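Local coordinates for protein (polyandrocarpa lectin) (PDB 1BYF) that binds galactose through a calcium-dependent C-type lectin site and, as a homodimer, plays a role in the tunicate's defense against microorganisms, at residues L6-T11 against G18-S23; S30-D35 against I118-L123; F45-G50 against K102-D107; Y65-N70 against D80-N85; Q98-S101 against L106-V109. All coordinates share one frame; numbering follows the deposited sequence.

Contact 1: L6-T11 against G18-S23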
# COMPACT_ATOMS: atom_id res chain seq x y z
N LEU A 6 -0.56 4.57 2.10
CA LEU A 6 -1.76 3.96 2.68
C LEU A 6 -2.81 3.79 1.58
O LEU A 6 -3.09 4.74 0.86
CB LEU A 6 -2.28 4.86 3.80
CG LEU A 6 -3.68 4.57 4.34
CD1 LEU A 6 -3.79 3.17 4.93
CD2 LEU A 6 -4.06 5.58 5.42
N PHE A 7 -3.34 2.60 1.42
CA PHE A 7 -4.39 2.31 0.44
C PHE A 7 -5.66 2.01 1.24
O PHE A 7 -5.56 1.22 2.19
CB PHE A 7 -4.08 1.10 -0.42
CG PHE A 7 -2.88 1.19 -1.32
CD1 PHE A 7 -1.62 0.82 -0.87
CD2 PHE A 7 -3.02 1.61 -2.63
CE1 PHE A 7 -0.53 0.89 -1.71
CE2 PHE A 7 -1.93 1.68 -3.48
CZ PHE A 7 -0.68 1.33 -3.02
N SER A 8 -6.79 2.57 0.86
CA SER A 8 -8.02 2.29 1.59
C SER A 8 -9.16 1.89 0.66
O SER A 8 -9.39 2.52 -0.37
CB SER A 8 -8.44 3.46 2.48
OG SER A 8 -9.72 3.18 3.04
N ASP A 9 -9.85 0.82 1.03
CA ASP A 9 -10.99 0.32 0.27
C ASP A 9 -12.23 1.19 0.48
O ASP A 9 -13.23 1.01 -0.20
CB ASP A 9 -11.32 -1.13 0.65
CG ASP A 9 -10.36 -2.08 -0.05
OD1 ASP A 9 -10.10 -1.85 -1.25
OD2 ASP A 9 -9.89 -3.03 0.61
N GLU A 10 -12.13 2.10 1.43
CA GLU A 10 -13.20 3.05 1.73
C GLU A 10 -13.34 4.06 0.60
O GLU A 10 -12.30 4.61 0.25
CB GLU A 10 -12.73 3.89 2.93
CG GLU A 10 -13.29 3.51 4.28
CD GLU A 10 -14.20 4.61 4.80
OE1 GLU A 10 -13.67 5.56 5.41
OE2 GLU A 10 -15.43 4.50 4.59
N THR A 11 -14.53 4.33 0.11
CA THR A 11 -14.69 5.30 -0.97
C THR A 11 -15.23 6.64 -0.49
O THR A 11 -15.96 6.72 0.49
CB THR A 11 -15.62 4.72 -2.05
OG1 THR A 11 -16.87 4.44 -1.41
CG2 THR A 11 -15.04 3.44 -2.62
N GLY A 18 -9.03 14.06 0.50
CA GLY A 18 -7.97 14.95 0.98
C GLY A 18 -7.98 15.03 2.50
O GLY A 18 -6.96 14.87 3.18
N THR A 19 -9.15 15.27 3.07
CA THR A 19 -9.34 15.35 4.51
C THR A 19 -9.02 14.03 5.20
O THR A 19 -8.45 14.00 6.30
CB THR A 19 -10.83 15.70 4.79
OG1 THR A 19 -11.13 16.95 4.17
CG2 THR A 19 -11.10 15.79 6.28
N TYR A 20 -9.41 12.94 4.56
CA TYR A 20 -9.16 11.60 5.07
C TYR A 20 -7.66 11.40 5.30
O TYR A 20 -7.23 10.95 6.35
CB TYR A 20 -9.69 10.57 4.06
CG TYR A 20 -9.42 9.12 4.40
CD1 TYR A 20 -8.19 8.55 4.09
CD2 TYR A 20 -10.37 8.33 5.02
CE1 TYR A 20 -7.92 7.23 4.40
CE2 TYR A 20 -10.12 7.00 5.32
CZ TYR A 20 -8.89 6.47 5.01
OH TYR A 20 -8.58 5.16 5.31
N CYS A 21 -6.86 11.75 4.28
CA CYS A 21 -5.42 11.60 4.38
C CYS A 21 -4.83 12.57 5.40
O CYS A 21 -3.98 12.22 6.22
CB CYS A 21 -4.73 11.78 3.03
SG CYS A 21 -5.14 10.56 1.76
N GLN A 22 -5.29 13.82 5.35
CA GLN A 22 -4.81 14.86 6.25
C GLN A 22 -5.01 14.51 7.72
O GLN A 22 -4.13 14.76 8.54
CB GLN A 22 -5.49 16.20 5.94
CG GLN A 22 -5.06 16.84 4.64
CD GLN A 22 -3.62 17.31 4.63
OE1 GLN A 22 -3.29 18.38 5.15
NE2 GLN A 22 -2.75 16.50 4.02
N SER A 23 -6.16 13.93 8.04
CA SER A 23 -6.48 13.56 9.41
C SER A 23 -5.53 12.47 9.92
O SER A 23 -5.44 12.24 11.13
CB SER A 23 -7.92 13.05 9.50
OG SER A 23 -8.04 11.85 8.74
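Strand 3-8 and helix 14-22 keep their backbones well apart, with CA of Ser-8 10.0 Å from CA of Tyr-20, so it takes a long side chain to join them. Tyr-20 is that side chain. Its CG is anti to the backbone N (chi1 176°), which sends the ring off the helix to reach Leu-6, Ser-8 and Glu-10. The ring carbons meet the apolar branch of Leu-6, Tyr-20 CE1 standing 4.3 Å from Leu-6 CD2. At the far end, Ser-8 OG gives a weak hydrogen bond of 3.2 Å to Tyr-20 OH. The same Ser-8 OG accepts from Glu-10 N at 3.1 Å, forming an ST turn where the chain turns a corner between its two strands; serine suits this place because its short hydroxyl can serve both partners. On the other flank Glu-10 OE1 comes to 3.8 Å from Tyr-20 CE2, the carboxylate and ring planes 53° apart. A stronger partner for Tyr-20 OH is Glu-4 of the second subunit, whose strand pairs antiparallel with 6-8 and carries the sheet across the dimer. Within the chain, strand 115-122 borders both elements: it hydrogen-bonds to strand 3-8 and holds Cys-119, disulfide-linked to Cys-21 of the helix.

Contact 2: S30-D35 against I118-L123. With ZN (zinc ion), chain I.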
# COMPACT_ATOMS: atom_id res chain seq x y z
N SER A 30 0.76 12.07 -4.23
CA SER A 30 1.19 13.05 -5.22
C SER A 30 2.65 12.88 -5.58
O SER A 30 2.94 12.34 -6.65
CB SER A 30 0.92 14.47 -4.71
OG SER A 30 1.60 14.71 -3.49
N SER A 31 3.59 13.31 -4.74
CA SER A 31 5.00 13.16 -5.09
C SER A 31 5.35 11.70 -5.32
O SER A 31 6.18 11.42 -6.19
CB SER A 31 5.92 13.78 -4.05
OG SER A 31 6.11 12.91 -2.96
N ALA A 32 4.71 10.76 -4.62
CA ALA A 32 5.05 9.35 -4.85
C ALA A 32 4.68 8.93 -6.26
O ALA A 32 5.29 8.01 -6.82
CB ALA A 32 4.45 8.44 -3.79
N MET A 33 3.70 9.59 -6.88
CA MET A 33 3.32 9.25 -8.24
C MET A 33 4.36 9.71 -9.26
O MET A 33 4.38 9.23 -10.40
CB MET A 33 1.96 9.83 -8.60
CG MET A 33 0.81 9.27 -7.76
SD MET A 33 0.53 7.52 -7.99
CE MET A 33 -0.24 7.43 -9.60
N ARG A 34 5.24 10.62 -8.86
CA ARG A 34 6.28 11.13 -9.75
C ARG A 34 7.60 10.40 -9.53
O ARG A 34 8.62 10.69 -10.15
CB ARG A 34 6.45 12.64 -9.52
CG ARG A 34 5.16 13.43 -9.69
CD ARG A 34 5.44 14.93 -9.79
NE ARG A 34 6.04 15.47 -8.58
CZ ARG A 34 5.43 15.88 -7.48
NH1 ARG A 34 4.11 15.85 -7.34
NH2 ARG A 34 6.16 16.35 -6.47
N ASP A 35 7.58 9.42 -8.64
CA ASP A 35 8.75 8.61 -8.30
C ASP A 35 8.70 7.30 -9.07
O ASP A 35 7.77 6.51 -8.91
CB ASP A 35 8.74 8.42 -6.79
CG ASP A 35 9.83 7.60 -6.16
OD1 ASP A 35 10.11 6.47 -6.62
OD2 ASP A 35 10.43 8.07 -5.16
N ILE A 118 -5.72 6.79 -1.71
CA ILE A 118 -4.31 6.51 -1.57
C ILE A 118 -3.64 7.73 -0.93
O ILE A 118 -3.73 8.82 -1.48
CB ILE A 118 -3.60 6.23 -2.90
CG1 ILE A 118 -4.34 5.13 -3.66
CG2 ILE A 118 -2.14 5.84 -2.66
CD1 ILE A 118 -3.81 4.90 -5.06
N CYS A 119 -3.02 7.51 0.22
CA CYS A 119 -2.33 8.58 0.91
C CYS A 119 -0.82 8.29 0.95
O CYS A 119 -0.40 7.13 0.87
CB CYS A 119 -2.79 8.75 2.35
SG CYS A 119 -4.57 8.78 2.58
N GLU A 120 -0.05 9.37 1.08
CA GLU A 120 1.39 9.28 1.16
C GLU A 120 1.94 10.15 2.30
O GLU A 120 1.31 11.09 2.78
CB GLU A 120 2.07 9.73 -0.14
CG GLU A 120 2.05 11.23 -0.41
CD GLU A 120 2.92 11.68 -1.56
OE1 GLU A 120 2.85 11.11 -2.67
OE2 GLU A 120 3.70 12.65 -1.38
N LYS A 121 3.16 9.82 2.69
CA LYS A 121 3.91 10.59 3.67
C LYS A 121 5.40 10.35 3.40
O LYS A 121 5.90 9.24 3.54
CB LYS A 121 3.55 10.32 5.12
CG LYS A 121 4.34 11.20 6.08
CD LYS A 121 4.02 10.84 7.53
CE LYS A 121 5.11 11.34 8.46
NZ LYS A 121 5.35 12.80 8.24
N GLU A 122 6.05 11.41 2.91
CA GLU A 122 7.47 11.32 2.62
C GLU A 122 8.21 11.04 3.93
O GLU A 122 7.84 11.56 4.98
CB GLU A 122 7.99 12.60 1.97
CG GLU A 122 9.49 12.78 2.10
CD GLU A 122 10.19 13.23 0.83
OE1 GLU A 122 9.52 13.77 -0.08
OE2 GLU A 122 11.42 13.03 0.74
N LEU A 123 9.26 10.25 3.86
CA LEU A 123 10.05 9.93 5.05
C LEU A 123 11.48 10.45 4.86
O LEU A 123 12.07 10.09 3.84
CB LEU A 123 10.12 8.41 5.24
CG LEU A 123 8.80 7.68 5.48
CD1 LEU A 123 9.01 6.17 5.37
CD2 LEU A 123 8.21 8.03 6.84
ZN ZN I . 12.04 7.07 -4.33
O HOH W 1 11.75 5.01 -4.84
O HOH W 2 13.50 7.25 -5.97
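A buried carboxylate, that of Glu-120, reaches out of strand 115-122 into the turn at 30-32 and takes three hydrogen bonds there. Glu-120 OE1 accepts two of them, from Ser-30 N at 2.8 Å and from Ala-32 N at 2.7 Å, both nearly straight with N-H...O angles of 168°. They arrive from different directions: Ala-32 N lies on the syn side close to the carboxylate plane, whereas Ser-30 N comes in from well above it, 67° out. The other oxygen is served by a side chain, Ser-31 OG donating to Glu-120 OE2 at 2.9 Å, again on the syn side. Glu-120 reaches this far because its chain runs extended beyond CG. Ala-32 suits its position, since its small CB can sit 3.3 Å from Glu-120 OE1 while its N-H faces the acid, and Ser-31 adds a hydroxyl that also bonds to Tyr-3 OH.

Further along the turn, Ser-31 CA lies against one face of the Arg-34 guanidinium, near its rim, and Arg-34 forms a salt bridge with Asp-71. Asp-35 caps helix 36-49 with OD1, which bonds to Met-38 N, while Asp-35 OD2 binds a zinc ion at 2.1 Å; a zinc-bound water donates to OD1, so both oxygens of Asp-35 have partners.

With donors on both oxygens, Glu-120 is probably ionised in spite of its burial, and the fork of bonds fixes its rotation. The result is a polar tie between the final strand and the loop ahead of the long helix.

Contact 3: F45-G50 against K102-D107. With CA (calcium ion), chain C.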
# COMPACT_ATOMS: atom_id res chain seq x y z
N PHE A 45 -0.27 -2.48 -7.21
CA PHE A 45 -1.30 -2.77 -6.23
C PHE A 45 -2.69 -2.50 -6.82
O PHE A 45 -3.60 -3.32 -6.73
CB PHE A 45 -1.10 -1.94 -4.97
CG PHE A 45 -2.01 -2.18 -3.79
CD1 PHE A 45 -3.29 -1.65 -3.76
CD2 PHE A 45 -1.58 -2.91 -2.71
CE1 PHE A 45 -4.12 -1.86 -2.67
CE2 PHE A 45 -2.39 -3.12 -1.61
CZ PHE A 45 -3.67 -2.60 -1.59
N THR A 46 -2.86 -1.30 -7.38
CA THR A 46 -4.16 -0.93 -7.94
C THR A 46 -4.54 -1.81 -9.13
O THR A 46 -5.72 -2.04 -9.35
CB THR A 46 -4.25 0.56 -8.30
OG1 THR A 46 -3.33 0.82 -9.36
CG2 THR A 46 -3.91 1.41 -7.08
N GLU A 47 -3.56 -2.31 -9.87
CA GLU A 47 -3.84 -3.19 -10.99
C GLU A 47 -4.58 -4.44 -10.48
O GLU A 47 -5.51 -4.93 -11.13
CB GLU A 47 -2.58 -3.64 -11.72
CG GLU A 47 -2.81 -4.43 -12.99
CD GLU A 47 -3.11 -5.90 -12.79
OE1 GLU A 47 -2.70 -6.50 -11.77
OE2 GLU A 47 -3.78 -6.51 -13.65
N VAL A 48 -4.09 -5.00 -9.37
CA VAL A 48 -4.70 -6.20 -8.83
C VAL A 48 -6.13 -5.88 -8.38
O VAL A 48 -7.08 -6.62 -8.66
CB VAL A 48 -3.93 -6.78 -7.62
CG1 VAL A 48 -4.69 -7.92 -6.97
CG2 VAL A 48 -2.55 -7.26 -8.06
N LYS A 49 -6.26 -4.77 -7.67
CA LYS A 49 -7.56 -4.36 -7.15
C LYS A 49 -8.55 -4.08 -8.27
O LYS A 49 -9.74 -4.35 -8.09
CB LYS A 49 -7.40 -3.16 -6.21
CG LYS A 49 -7.01 -3.60 -4.80
CD LYS A 49 -8.29 -3.70 -3.97
CE LYS A 49 -8.07 -4.50 -2.70
NZ LYS A 49 -9.33 -4.57 -1.90
N GLY A 50 -8.07 -3.54 -9.38
CA GLY A 50 -8.91 -3.24 -10.52
C GLY A 50 -10.00 -2.23 -10.21
O GLY A 50 -11.08 -2.30 -10.82
N LYS A 102 -10.18 1.37 -15.90
CA LYS A 102 -10.15 0.92 -17.29
C LYS A 102 -8.73 0.67 -17.79
O LYS A 102 -8.48 -0.32 -18.48
CB LYS A 102 -10.85 1.92 -18.21
CG LYS A 102 -10.87 1.46 -19.67
CD LYS A 102 -11.83 2.31 -20.50
CE LYS A 102 -11.76 1.95 -21.97
NZ LYS A 102 -12.81 2.66 -22.75
N TYR A 103 -7.81 1.57 -17.48
CA TYR A 103 -6.44 1.44 -17.95
C TYR A 103 -5.42 1.33 -16.82
O TYR A 103 -4.25 1.02 -17.09
CB TYR A 103 -6.07 2.68 -18.78
CG TYR A 103 -6.89 2.88 -20.04
CD1 TYR A 103 -6.58 2.18 -21.20
CD2 TYR A 103 -7.95 3.78 -20.07
CE1 TYR A 103 -7.32 2.37 -22.35
CE2 TYR A 103 -8.69 3.97 -21.22
CZ TYR A 103 -8.36 3.26 -22.36
OH TYR A 103 -9.10 3.45 -23.51
N ASN A 104 -5.84 1.61 -15.61
CA ASN A 104 -4.97 1.63 -14.44
C ASN A 104 -3.94 2.75 -14.67
O ASN A 104 -2.75 2.64 -14.40
CB ASN A 104 -4.31 0.30 -14.11
CG ASN A 104 -3.70 0.24 -12.72
OD1 ASN A 104 -2.60 -0.31 -12.50
ND2 ASN A 104 -4.38 0.83 -11.75
N LEU A 105 -4.47 3.85 -15.19
CA LEU A 105 -3.70 5.05 -15.50
C LEU A 105 -4.54 6.27 -15.14
O LEU A 105 -5.74 6.12 -14.86
CB LEU A 105 -3.23 5.09 -16.94
CG LEU A 105 -2.06 4.20 -17.36
CD1 LEU A 105 -1.77 4.35 -18.85
CD2 LEU A 105 -0.80 4.52 -16.57
N LEU A 106 -3.94 7.45 -15.12
CA LEU A 106 -4.64 8.65 -14.70
C LEU A 106 -5.74 9.10 -15.65
O LEU A 106 -5.74 8.85 -16.85
CB LEU A 106 -3.64 9.78 -14.46
CG LEU A 106 -2.52 9.53 -13.45
CD1 LEU A 106 -1.77 10.84 -13.22
CD2 LEU A 106 -3.05 8.99 -12.12
N ASP A 107 -6.72 9.78 -15.05
CA ASP A 107 -7.87 10.26 -15.81
C ASP A 107 -8.51 11.44 -15.09
O ASP A 107 -8.50 11.47 -13.86
CB ASP A 107 -8.86 9.11 -15.99
CG ASP A 107 -10.21 9.57 -16.51
OD1 ASP A 107 -10.20 10.30 -17.53
OD2 ASP A 107 -11.24 9.22 -15.90
CA CA C . -11.51 11.89 -18.42
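Asn-104 puts its side-chain amide against the last turns of helix 36-49, and this one group makes the close part of the contact. The backbones come near as well, CA of Asn-104 lying 6.0 Å from CA of Glu-47. CG of Asn-104 stands 3.4 Å from Thr-46 OG1 and 3.8 Å from Glu-47 N. A first torsion of -165° swings that CG opposite the backbone N, which carries the amide away from its own backbone, to the level of Thr-46 and Glu-47. Asparagine fits here twice over: it tolerates the positive phi of this turn and it offers a short, flat polar group. Thr-46 is buried, and its hydroxyl is paired with Leu-43 O, which lets a polar residue sit there.

The solvent side is looser. Glu-47 contributes mainly CB, 4.2 Å from Asn-104 CG, then bends at chi2 (-81°) and carries its carboxylate away; the carboxylate and amide planes stand 74° apart. Gly-50 ends the helix with a positive phi that glycine adopts easily. The turn leads into the strand that carries Asp-107, a calcium ligand.

Chemically, the amide meets a hydroxyl toward the interior and, toward solvent, mainly the CB of Glu-47. The contact thus brings the hairpin turn before the calcium-binding strand beside the end of the helix by setting a polar amide next to a buried hydroxyl and an alkyl group, without any charge pair.

Contact 4: Y65-N70 against D80-N85; sequences YNFLWN and DLWSPN
Phe-67 and Trp-82 meet in the long-loop region of the C-type lectin fold, where much of the chain has no regular secondary structure and large side chains pack between the loops and against strands 96-100 and 105-109. The aromatic interaction is a T-shaped stack: the six-membered ring of Trp-82 turns its edge to the face of Phe-67, with centroids 5.1 Å apart and planes at 62°. Trp-82 CG lies anti to the carbonyl carbon (chi1 -64°), and from there the broad indole reaches inward to Phe-67. Its width suits tryptophan to span loops whose backbones are far apart, the CA atoms of Phe-67 and Trp-82 being 11.5 Å from each other.

The other apolar contact lies beside it. Leu-81 CD1 touches Trp-69 CZ2 at 3.9 Å, meeting that indole at its edge and in its plane, while Arg-34 makes a cation-pi contact with Trp-69.

Polar bonding serves the indole of Trp-82 from elsewhere: its NE1 hydrogen-bonds to Pro-76 O, which pays for burying the N-H. Phe-67 also packs on Asp-108, so this cluster backs directly onto the calcium site. In the stack itself, Trp-82 CH2 sits over the centre of the Phe-67 ring, 3.8 Å above its plane.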
# COMPACT_ATOMS: atom_id res chain seq x y z
N TYR A 65 -6.82 22.65 -18.34
CA TYR A 65 -5.92 21.51 -18.20
C TYR A 65 -4.61 21.95 -17.56
O TYR A 65 -3.53 21.49 -17.92
CB TYR A 65 -5.70 20.75 -19.49
CG TYR A 65 -6.91 20.04 -20.06
CD1 TYR A 65 -8.01 19.71 -19.29
CD2 TYR A 65 -6.92 19.64 -21.40
CE1 TYR A 65 -9.10 19.05 -19.82
CE2 TYR A 65 -8.00 18.98 -21.94
CZ TYR A 65 -9.09 18.69 -21.15
OH TYR A 65 -10.18 18.03 -21.69
N ASN A 66 -4.72 22.83 -16.58
CA ASN A 66 -3.56 23.26 -15.80
C ASN A 66 -3.56 22.40 -14.53
O ASN A 66 -3.85 22.86 -13.44
CB ASN A 66 -3.63 24.75 -15.46
CG ASN A 66 -3.59 25.54 -16.76
OD1 ASN A 66 -2.60 25.43 -17.48
ND2 ASN A 66 -4.65 26.27 -17.04
N PHE A 67 -3.35 21.10 -14.74
CA PHE A 67 -3.39 20.16 -13.61
C PHE A 67 -2.24 20.36 -12.65
O PHE A 67 -1.09 20.45 -13.07
CB PHE A 67 -3.42 18.72 -14.14
CG PHE A 67 -4.79 18.41 -14.71
CD1 PHE A 67 -5.83 18.07 -13.86
CD2 PHE A 67 -5.03 18.50 -16.07
CE1 PHE A 67 -7.09 17.81 -14.37
CE2 PHE A 67 -6.28 18.23 -16.58
CZ PHE A 67 -7.31 17.88 -15.73
N LEU A 68 -2.54 20.39 -11.35
CA LEU A 68 -1.50 20.51 -10.35
C LEU A 68 -1.60 19.43 -9.27
O LEU A 68 -2.68 19.16 -8.74
CB LEU A 68 -1.52 21.86 -9.64
CG LEU A 68 -1.29 23.14 -10.44
CD1 LEU A 68 -1.46 24.33 -9.50
CD2 LEU A 68 0.07 23.17 -11.11
N TRP A 69 -0.46 18.85 -8.94
CA TRP A 69 -0.37 17.89 -7.83
C TRP A 69 -0.58 18.72 -6.57
O TRP A 69 -0.31 19.94 -6.65
CB TRP A 69 0.99 17.21 -7.86
CG TRP A 69 1.25 16.24 -8.96
CD1 TRP A 69 2.08 16.39 -10.04
CD2 TRP A 69 0.66 14.93 -9.10
NE1 TRP A 69 2.04 15.27 -10.83
CE2 TRP A 69 1.17 14.36 -10.27
CE3 TRP A 69 -0.25 14.20 -8.33
CZ2 TRP A 69 0.81 13.08 -10.71
CZ3 TRP A 69 -0.62 12.94 -8.76
CH2 TRP A 69 -0.09 12.39 -9.93
N ASN A 70 -1.10 18.18 -5.48
CA ASN A 70 -1.37 18.96 -4.29
C ASN A 70 -0.13 19.65 -3.70
O ASN A 70 -0.31 20.50 -2.83
CB ASN A 70 -1.90 18.15 -3.11
CG ASN A 70 -2.90 17.07 -3.43
OD1 ASN A 70 -3.83 17.32 -4.21
ND2 ASN A 70 -2.69 15.91 -2.83
N ASP A 80 3.13 10.67 -19.37
CA ASP A 80 2.91 9.26 -19.70
C ASP A 80 1.96 8.64 -18.67
O ASP A 80 1.50 7.52 -18.86
CB ASP A 80 4.19 8.44 -19.71
CG ASP A 80 5.21 8.70 -20.78
OD1 ASP A 80 4.91 9.38 -21.78
OD2 ASP A 80 6.38 8.22 -20.66
N LEU A 81 1.67 9.36 -17.59
CA LEU A 81 0.80 8.85 -16.54
C LEU A 81 -0.66 8.76 -16.95
O LEU A 81 -1.40 7.91 -16.45
CB LEU A 81 0.92 9.69 -15.27
CG LEU A 81 2.24 9.59 -14.49
CD1 LEU A 81 2.33 10.66 -13.43
CD2 LEU A 81 2.40 8.21 -13.88
N TRP A 82 -1.09 9.63 -17.86
CA TRP A 82 -2.45 9.67 -18.33
C TRP A 82 -2.86 8.44 -19.13
O TRP A 82 -2.09 7.89 -19.93
CB TRP A 82 -2.71 10.90 -19.21
CG TRP A 82 -2.56 12.22 -18.53
CD1 TRP A 82 -1.50 13.08 -18.61
CD2 TRP A 82 -3.51 12.84 -17.65
NE1 TRP A 82 -1.73 14.19 -17.84
CE2 TRP A 82 -2.95 14.07 -17.24
CE3 TRP A 82 -4.76 12.48 -17.16
CZ2 TRP A 82 -3.61 14.94 -16.38
CZ3 TRP A 82 -5.42 13.34 -16.30
CH2 TRP A 82 -4.84 14.56 -15.92
N SER A 83 -4.12 8.04 -18.97
CA SER A 83 -4.66 6.95 -19.76
C SER A 83 -4.70 7.46 -21.21
O SER A 83 -4.67 8.68 -21.42
CB SER A 83 -6.08 6.59 -19.37
OG SER A 83 -6.26 6.33 -18.00
N PRO A 84 -4.80 6.55 -22.15
CA PRO A 84 -4.92 6.91 -23.55
C PRO A 84 -6.12 7.83 -23.74
O PRO A 84 -7.22 7.59 -23.22
CB PRO A 84 -5.11 5.58 -24.27
CG PRO A 84 -4.61 4.54 -23.32
CD PRO A 84 -4.85 5.09 -21.94
N ASN A 85 -5.91 8.91 -24.47
CA ASN A 85 -6.95 9.88 -24.78
C ASN A 85 -7.49 10.65 -23.59
O ASN A 85 -8.64 11.12 -23.62
CB ASN A 85 -8.12 9.22 -25.52
CG ASN A 85 -7.69 8.54 -26.81
OD1 ASN A 85 -8.10 7.41 -27.07
ND2 ASN A 85 -6.86 9.21 -27.60

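Contact 5: Q98-S101 against L106-V109. With CA (calcium ion), chain C; ACT (acetate ion), chain F.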
# COMPACT_ATOMS: atom_id res chain seq x y z
N GLN A 98 -7.95 10.78 -11.01
CA GLN A 98 -8.03 9.46 -10.42
C GLN A 98 -7.15 8.49 -11.21
O GLN A 98 -6.72 8.76 -12.32
CB GLN A 98 -9.46 8.88 -10.51
CG GLN A 98 -9.91 8.78 -11.97
CD GLN A 98 -11.02 7.78 -12.19
OE1 GLN A 98 -11.42 7.05 -11.28
NE2 GLN A 98 -11.54 7.71 -13.41
N ILE A 99 -6.98 7.33 -10.58
CA ILE A 99 -6.36 6.19 -11.25
C ILE A 99 -7.62 5.44 -11.74
O ILE A 99 -8.36 4.94 -10.91
CB ILE A 99 -5.51 5.30 -10.35
CG1 ILE A 99 -4.19 5.98 -9.99
CG2 ILE A 99 -5.24 3.98 -11.07
CD1 ILE A 99 -3.44 5.35 -8.84
N TRP A 100 -7.85 5.49 -13.04
CA TRP A 100 -9.03 4.89 -13.65
C TRP A 100 -8.86 3.40 -13.90
O TRP A 100 -7.92 2.99 -14.59
CB TRP A 100 -9.28 5.63 -14.96
CG TRP A 100 -10.50 5.27 -15.73
CD1 TRP A 100 -11.62 4.61 -15.29
CD2 TRP A 100 -10.76 5.60 -17.10
NE1 TRP A 100 -12.54 4.49 -16.30
CE2 TRP A 100 -12.03 5.10 -17.43
CE3 TRP A 100 -10.03 6.27 -18.09
CZ2 TRP A 100 -12.59 5.23 -18.69
CZ3 TRP A 100 -10.59 6.40 -19.35
CH2 TRP A 100 -11.86 5.89 -19.64
N SER A 101 -9.79 2.59 -13.39
CA SER A 101 -9.68 1.14 -13.51
C SER A 101 -9.63 0.63 -14.94
O SER A 101 -9.07 -0.44 -15.18
CB SER A 101 -10.81 0.44 -12.75
OG SER A 101 -12.07 0.73 -13.33
N LEU A 106 -3.94 7.45 -15.12
CA LEU A 106 -4.64 8.65 -14.70
C LEU A 106 -5.74 9.10 -15.65
O LEU A 106 -5.74 8.85 -16.85
CB LEU A 106 -3.64 9.78 -14.46
CG LEU A 106 -2.52 9.53 -13.45
CD1 LEU A 106 -1.77 10.84 -13.22
CD2 LEU A 106 -3.05 8.99 -12.12
N ASP A 107 -6.72 9.78 -15.05
CA ASP A 107 -7.87 10.26 -15.81
C ASP A 107 -8.51 11.44 -15.09
O ASP A 107 -8.50 11.47 -13.86
CB ASP A 107 -8.86 9.11 -15.99
CG ASP A 107 -10.21 9.57 -16.51
OD1 ASP A 107 -10.20 10.30 -17.53
OD2 ASP A 107 -11.24 9.22 -15.90
N ASP A 108 -9.04 12.39 -15.86
CA ASP A 108 -9.72 13.54 -15.29
C ASP A 108 -11.22 13.23 -15.17
O ASP A 108 -11.84 12.69 -16.07
CB ASP A 108 -9.52 14.81 -16.10
CG ASP A 108 -9.97 14.71 -17.55
OD1 ASP A 108 -9.95 13.63 -18.17
OD2 ASP A 108 -10.33 15.77 -18.09
N VAL A 109 -11.79 13.57 -14.02
CA VAL A 109 -13.19 13.36 -13.74
C VAL A 109 -13.75 14.54 -12.94
O VAL A 109 -12.96 15.37 -12.48
CB VAL A 109 -13.40 12.09 -12.87
CG1 VAL A 109 -13.11 10.83 -13.66
CG2 VAL A 109 -12.52 12.14 -11.63
CA CA C . -11.51 11.89 -18.42
C ACT F . -14.87 6.23 -14.69
O ACT F . -14.29 6.17 -13.59
OXT ACT F . -15.84 5.46 -14.94
CH3 ACT F . -14.73 7.51 -15.53
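Gln-98 NE2 is held by two acceptors at once. One is Asp-107 OD2, 2.9 Å from Gln-98 NE2; the other is atom O of an acetate ion, probably from the crystallisation liquor, with Gln-98 NE2 to ACT O at 3.2 Å. The bond to the aspartate uses the anti lone pair of OD2 and lies almost in the amide plane of Gln-98, at an N-H...O angle of 155°. That leaves Asp-107 OD1 for calcium, which it binds at 2.2 Å. Gln-98 thus probably helps, from the second shell, to fix the rotation of this first-shell ligand, and a neutral amide suits the task by giving an N-H without a competing charge. Asp-108 supplies two more ligands, OD1 at 2.4 Å and its backbone O; Glu-86 and Asn-89 also bind the ion. Together they form the carbohydrate-binding calcium site.

Trp-100, its chi1 of -175° turning the indole back beside the carbonyl carbon, has Asp-107 OD2 and the acetate methyl over one face of its ring. A tryptophan beside the calcium is consistent with galactose recognition, in which an aromatic face packs against the sugar.

The backbones pair antiparallel. Gln-98 and Asp-107 form a hydrogen-bonded pair, Asp-107 N giving to Gln-98 O at 2.9 Å, and Ile-99 with Leu-106 a non-hydrogen-bonded one.

On the face that carries Ile-99 and Leu-106, Ile-99 CG1 lies 3.9 Å from Leu-106 CD2. Both side chains pack on Val-55 of strand 53-55, and Ile-99 also reaches Leu-43 and Thr-46 of helix 36-49 and Ile-118 of strand 115-122.

In the fold
From the N terminus, contact 1 closes a short loop, joining the first strand to helix 14-22 at the dimer interface. Contact 2 opens next, at 30-35, and closes only on the last strand, so its loop takes in the other three. Within it, contact 3 runs from the end of helix 36-49 to the turn before strand 105-109, and contact 4 falls wholly between those ends, drawing the long loops together. Contact 5, a tight hairpin, follows contact 4 in series and shares Leu-106 and Asp-107 with contact 3. Neighbouring strands 3-8 and 115-122 tie contacts 1 and 2 into one sheet, while Leu-106 bonds through its backbone to Leu-81 and Ser-83 of contact 4.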